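Local coordinates for protein exosome complex component Rrp41 (Archaeoglobus fulgidus, PDB 3M7N) that probably serves as the catalytic subunit of the archaeal exosome, degrading RNA from the 3' end and also able to add heteromeric RNA tails, at residues E[139-144]-E[159-164]; E[71-76]-E[121-126]. The protein carries 1 engineered substitution. One frame throughout, in Å; residues are numbered along the deposited sequence.

Contact 1 (E[139-144]-E[159-164]); sequences ACLNAA and ITSVAV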
loop_
_atom_site.group_PDB
_atom_site.type_symbol
_atom_site.label_atom_id
_atom_site.label_comp_id
_atom_site.label_asym_id
_atom_site.label_seq_id
_atom_site.Cartn_x
_atom_site.Cartn_y
_atom_site.Cartn_z
ATOM N N ALA E 139 -8.182 29.800 -7.279
ATOM C CA ALA E 139 -9.166 29.843 -6.203
ATOM C C ALA E 139 -8.723 29.050 -4.966
ATOM O O ALA E 139 -8.726 29.582 -3.837
ATOM C CB ALA E 139 -10.505 29.372 -6.691
ATOM N N CYS E 140 -8.300 27.800 -5.163
ATOM C CA CYS E 140 -7.863 26.976 -4.018
ATOM C C CYS E 140 -6.659 27.566 -3.327
ATOM O O CYS E 140 -6.584 27.590 -2.100
ATOM C CB CYS E 140 -7.591 25.522 -4.437
ATOM S SG CYS E 140 -9.091 24.730 -5.073
ATOM N N LEU E 141 -5.699 28.042 -4.104
ATOM C CA LEU E 141 -4.528 28.640 -3.486
ATOM C C LEU E 141 -4.921 29.851 -2.629
ATOM O O LEU E 141 -4.387 30.036 -1.525
ATOM C CB LEU E 141 -3.484 29.021 -4.532
ATOM C CG LEU E 141 -2.559 27.935 -5.082
ATOM C CD1 LEU E 141 -1.752 28.469 -6.287
ATOM C CD2 LEU E 141 -1.643 27.397 -3.978
ATOM N N ASN E 142 -5.871 30.658 -3.113
ATOM C CA ASN E 142 -6.295 31.810 -2.323
ATOM C C ASN E 142 -6.985 31.350 -1.063
ATOM O O ASN E 142 -6.746 31.897 0.015
ATOM C CB ASN E 142 -7.206 32.774 -3.106
ATOM C CG ASN E 142 -6.457 33.541 -4.165
ATOM O OD1 ASN E 142 -5.359 34.057 -3.914
ATOM N ND2 ASN E 142 -7.026 33.600 -5.369
ATOM N N ALA E 143 -7.851 30.350 -1.204
ATOM C CA ALA E 143 -8.596 29.853 -0.050
ATOM C C ALA E 143 -7.637 29.215 0.940
ATOM O O ALA E 143 -7.747 29.414 2.154
ATOM C CB ALA E 143 -9.665 28.879 -0.482
ATOM N N ALA E 144 -6.651 28.487 0.426
ATOM C CA ALA E 144 -5.704 27.827 1.321
ATOM C C ALA E 144 -4.868 28.802 2.174
ATOM O O ALA E 144 -4.627 28.539 3.353
ATOM C CB ALA E 144 -4.821 26.873 0.556
ATOM N N ILE E 159 -0.125 34.261 0.332
ATOM C CA ILE E 159 -0.024 33.718 -0.989
ATOM C C ILE E 159 -1.261 34.179 -1.732
ATOM O O ILE E 159 -2.379 34.009 -1.255
ATOM C CB ILE E 159 0.044 32.168 -0.936
ATOM C CG1 ILE E 159 1.430 31.706 -0.478
ATOM C CG2 ILE E 159 -0.276 31.573 -2.275
ATOM C CD1 ILE E 159 2.562 32.078 -1.439
ATOM N N THR E 160 -1.068 34.776 -2.896
ATOM C CA THR E 160 -2.196 35.298 -3.633
ATOM C C THR E 160 -2.055 34.883 -5.087
ATOM O O THR E 160 -0.958 34.883 -5.653
ATOM C CB THR E 160 -2.300 36.855 -3.486
ATOM O OG1 THR E 160 -2.254 37.218 -2.095
ATOM C CG2 THR E 160 -3.591 37.381 -4.122
ATOM N N SER E 161 -3.161 34.546 -5.712
ATOM C CA SER E 161 -3.060 33.838 -6.963
ATOM C C SER E 161 -4.130 34.262 -7.963
ATOM O O SER E 161 -5.294 34.425 -7.596
ATOM C CB SER E 161 -3.133 32.324 -6.666
ATOM O OG SER E 161 -3.210 31.558 -7.851
ATOM N N VAL E 162 -3.720 34.445 -9.217
ATOM C CA VAL E 162 -4.637 34.611 -10.337
ATOM C C VAL E 162 -3.976 34.111 -11.613
ATOM O O VAL E 162 -2.755 34.087 -11.715
ATOM C CB VAL E 162 -4.923 36.108 -10.670
ATOM C CG1 VAL E 162 -6.410 36.337 -10.914
ATOM C CG2 VAL E 162 -4.360 37.024 -9.632
ATOM N N ALA E 163 -4.790 33.795 -12.609
ATOM C CA ALA E 163 -4.286 33.471 -13.931
ATOM C C ALA E 163 -4.533 34.637 -14.892
ATOM O O ALA E 163 -5.465 35.413 -14.723
ATOM C CB ALA E 163 -4.960 32.205 -14.474
ATOM N N VAL E 164 -3.679 34.759 -15.898
ATOM C CA VAL E 164 -3.949 35.659 -16.995
ATOM C C VAL E 164 -4.179 34.767 -18.188
ATOM O O VAL E 164 -3.431 33.806 -18.395
ATOM C CB VAL E 164 -2.762 36.602 -17.275
ATOM C CG1 VAL E 164 -2.881 37.206 -18.673
ATOM C CG2 VAL E 164 -2.681 37.691 -16.208
#
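The polar part of this contact is a two-point grip by one side-chain amide on one backbone residue. N142, on the helix, turns its CG beside its own backbone N and anti to the carbonyl carbon, which carries the amide across to the strand. There OD1 accepts from the backbone N of S161 at 2.9 Å through a lone pair, though the bond is bent, with 139° at the hydrogen. ND2 donates to S161 O, also at 2.9 Å, along a straighter path (160°) lying close to the amide plane. Both bonds lie in the plane of the accepting carbonyl, so the pair fixes the rotation of the amide. The N-H and C=O of S161 are thus satisfied by a side chain, much as a neighbouring strand would satisfy them. OD1 also passes 3.4 Å from the CA of T160.

Packing is lighter and rests on L141. Its CB meets the CB of S161 at 3.9 Å, and its CD1 lies 3.8 Å from S161 OG. That hydroxyl, anti to its own backbone N, is engaged by F189 O rather than by the helix. I159 points its CB towards the helix, but the end of its side chain leads away, so that its CG2 is the branch left nearest, beside L141 O.

The helix and strand segments run nearly antiparallel, at 166°, with their axes 7.0 Å apart at closest approach. Backbone bonds from T160 to F191 and from V162 to F189 join strand 158-167 to strand 185-194, on the side away from the bonds to N142. Helix 212-248 lies beside both elements, with I229 against N142 and Q233 bonded to T160 OG1, while C140 and A144 turn to strand 122-129. Helix 136-150 is therefore packed between two sheets.

Contact 2 (E[71-76]-E[121-126]); sequences SKAIIR and SAIDIF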
loop_
_atom_site.group_PDB
_atom_site.type_symbol
_atom_site.label_atom_id
_atom_site.label_comp_id
_atom_site.label_asym_id
_atom_site.label_seq_id
_atom_site.Cartn_x
_atom_site.Cartn_y
_atom_site.Cartn_z
ATOM N N SER E 71 14.375 17.924 11.157
ATOM C CA SER E 71 14.751 19.324 11.278
ATOM C C SER E 71 13.609 20.305 11.024
ATOM O O SER E 71 13.717 21.478 11.382
ATOM C CB SER E 71 15.905 19.635 10.322
ATOM O OG SER E 71 15.466 19.540 8.980
ATOM N N LYS E 72 12.526 19.836 10.410
ATOM C CA LYS E 72 11.452 20.742 10.002
ATOM C C LYS E 72 10.137 20.013 9.745
ATOM O O LYS E 72 10.117 18.803 9.566
ATOM C CB LYS E 72 11.851 21.498 8.729
ATOM C CG LYS E 72 11.874 20.617 7.479
ATOM C CD LYS E 72 12.075 21.421 6.195
ATOM C CE LYS E 72 13.465 21.238 5.620
ATOM N NZ LYS E 72 13.668 19.879 5.039
ATOM N N ALA E 73 9.043 20.770 9.697
ATOM C CA ALA E 73 7.725 20.212 9.399
ATOM C C ALA E 73 7.615 19.826 7.936
ATOM O O ALA E 73 8.347 20.343 7.101
ATOM C CB ALA E 73 6.645 21.211 9.751
ATOM N N ILE E 74 6.698 18.918 7.622
ATOM C CA ILE E 74 6.408 18.643 6.232
ATOM C C ILE E 74 5.080 19.263 5.915
ATOM O O ILE E 74 4.259 19.450 6.805
ATOM C CB ILE E 74 6.321 17.146 5.921
ATOM C CG1 ILE E 74 5.281 16.486 6.826
ATOM C CG2 ILE E 74 7.687 16.498 6.073
ATOM C CD1 ILE E 74 5.024 15.036 6.495
ATOM N N ILE E 75 4.881 19.579 4.638
ATOM C CA ILE E 75 3.640 20.174 4.177
ATOM C C ILE E 75 2.957 19.248 3.194
ATOM O O ILE E 75 3.591 18.696 2.309
ATOM C CB ILE E 75 3.882 21.513 3.441
ATOM C CG1 ILE E 75 4.751 22.445 4.282
ATOM C CG2 ILE E 75 2.554 22.147 3.067
ATOM C CD1 ILE E 75 4.130 22.815 5.581
ATOM N N ARG E 76 1.651 19.090 3.341
ATOM C CA ARG E 76 0.913 18.304 2.382
ATOM C C ARG E 76 -0.240 19.151 1.893
ATOM O O ARG E 76 -0.792 19.960 2.633
ATOM C CB ARG E 76 0.467 16.973 3.002
ATOM C CG ARG E 76 1.670 16.210 3.580
ATOM C CD ARG E 76 1.348 14.815 4.009
ATOM N NE ARG E 76 1.072 14.768 5.437
ATOM C CZ ARG E 76 0.718 13.669 6.087
ATOM N NH1 ARG E 76 0.488 13.726 7.390
ATOM N NH2 ARG E 76 0.597 12.519 5.431
ATOM N N SER E 121 6.757 17.411 12.564
ATOM C CA SER E 121 5.319 17.648 12.487
ATOM C C SER E 121 4.802 17.604 11.062
ATOM O O SER E 121 5.568 17.572 10.100
ATOM C CB SER E 121 4.943 18.985 13.130
ATOM O OG SER E 121 4.682 18.825 14.518
ATOM N N ALA E 122 3.487 17.578 10.930
ATOM C CA ALA E 122 2.884 17.757 9.629
ATOM C C ALA E 122 1.887 18.897 9.702
ATOM O O ALA E 122 1.168 19.050 10.697
ATOM C CB ALA E 122 2.214 16.491 9.153
ATOM N N ILE E 123 1.878 19.716 8.656
ATOM C CA ILE E 123 0.819 20.673 8.451
ATOM C C ILE E 123 0.120 20.277 7.177
ATOM O O ILE E 123 0.718 20.325 6.098
ATOM C CB ILE E 123 1.376 22.103 8.328
ATOM C CG1 ILE E 123 1.934 22.556 9.680
ATOM C CG2 ILE E 123 0.297 23.058 7.816
ATOM C CD1 ILE E 123 2.921 23.694 9.575
ATOM N N ASP E 124 -1.141 19.886 7.298
ATOM C CA ASP E 124 -1.899 19.329 6.186
ATOM C C ASP E 124 -2.920 20.320 5.622
ATOM O O ASP E 124 -3.645 20.979 6.371
ATOM C CB ASP E 124 -2.621 18.045 6.630
ATOM C CG ASP E 124 -1.659 16.934 7.036
ATOM O OD1 ASP E 124 -2.061 16.076 7.850
ATOM O OD2 ASP E 124 -0.502 16.920 6.548
ATOM N N ILE E 125 -2.989 20.400 4.298
ATOM C CA ILE E 125 -3.861 21.346 3.629
ATOM C C ILE E 125 -4.730 20.638 2.607
ATOM O O ILE E 125 -4.236 19.989 1.669
ATOM C CB ILE E 125 -3.045 22.457 2.944
ATOM C CG1 ILE E 125 -2.117 23.110 3.966
ATOM C CG2 ILE E 125 -3.969 23.494 2.327
ATOM C CD1 ILE E 125 -0.978 23.889 3.350
ATOM N N PHE E 126 -6.033 20.758 2.791
ATOM C CA PHE E 126 -6.957 20.123 1.880
ATOM C C PHE E 126 -7.778 21.203 1.247
ATOM O O PHE E 126 -8.205 22.148 1.913
ATOM C CB PHE E 126 -7.875 19.136 2.616
ATOM C CG PHE E 126 -7.135 18.033 3.327
ATOM C CD1 PHE E 126 -6.784 18.165 4.660
ATOM C CD2 PHE E 126 -6.780 16.870 2.654
ATOM C CE1 PHE E 126 -6.084 17.153 5.316
ATOM C CE2 PHE E 126 -6.084 15.856 3.297
ATOM C CZ PHE E 126 -5.733 15.997 4.635
HETATM O O HOH W 1 8.216 16.637 10.153
#
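R76 and D124 form the charged pair of this contact, lying side by side on one face of the sheet. R76 NE is 2.9 Å from D124 OD2 in a salt bridge whose hydrogen bond is weak: the angle at the hydrogen is 125°, and the guanidinium and carboxylate planes stand 70° apart. The R76 chain is bent at its third torsion (-96°), which sets NE alongside the D124 carboxylate. Each has a second partner, R76 NH1 with E61 and D124 OD1 with R60; the two arginines would be expected to favour the charged carboxylate and to offset the nearby E61 carboxylate. An alanine here in place of R76 would remove the guanidinium from both carboxylates, and would probably leave the close D124 and E61 charges balanced less well, with R60 still on D124 OD1.

Backbone bonds follow a parallel ladder in which I74 and R76 use both N and O. I74 N donates to S121 O at 3.0 Å, and I123 N returns the bond to I74 O at 3.0 Å, nearly along the C=O axis. Two residues further along, R76 N reaches I123 O at 3.2 Å and I125 N reaches R76 O at 2.8 Å, the latter donor above the carbonyl plane. A water lies between K72 O and S121 O where the strands begin.

Packing divides between the two faces. Beside the charged pair, I74 CG1 lies 3.8 Å from A122 CB. On the opposite face, I75 presents CD1 to I123 CB at 4.0 Å and CG2 to I125 CD1 at 3.9 Å, all three isoleucines pointing the same way.

Strands 74-81 and 122-129, adjacent and parallel with helix 96-110 between them in sequence, make the beta-alpha-beta crossover characteristic of the ribosomal protein S5 domain 2-like fold to which this RNase PH domain belongs.

How the contacts relate
Contact 2 comes first along the chain and is complete before contact 1 opens. Their centres lie 20 Å apart, with contact 1 near the middle of the chain and contact 2 towards its periphery. Strand 122-129 leads directly into helix 136-150, and the two contacts touch where A144 CB packs 3.9 Å from I125 CG2. Contact 2 pairs strands within the mixed five-stranded sheet; contact 1 sets the helix covering that sheet against the antiparallel four-stranded sheet. Read together, they pass from the first exoribonuclease family region into the second: helix 136-150, a member of contact 1 and packed on the I125 side of contact 2, lies between the two sheets.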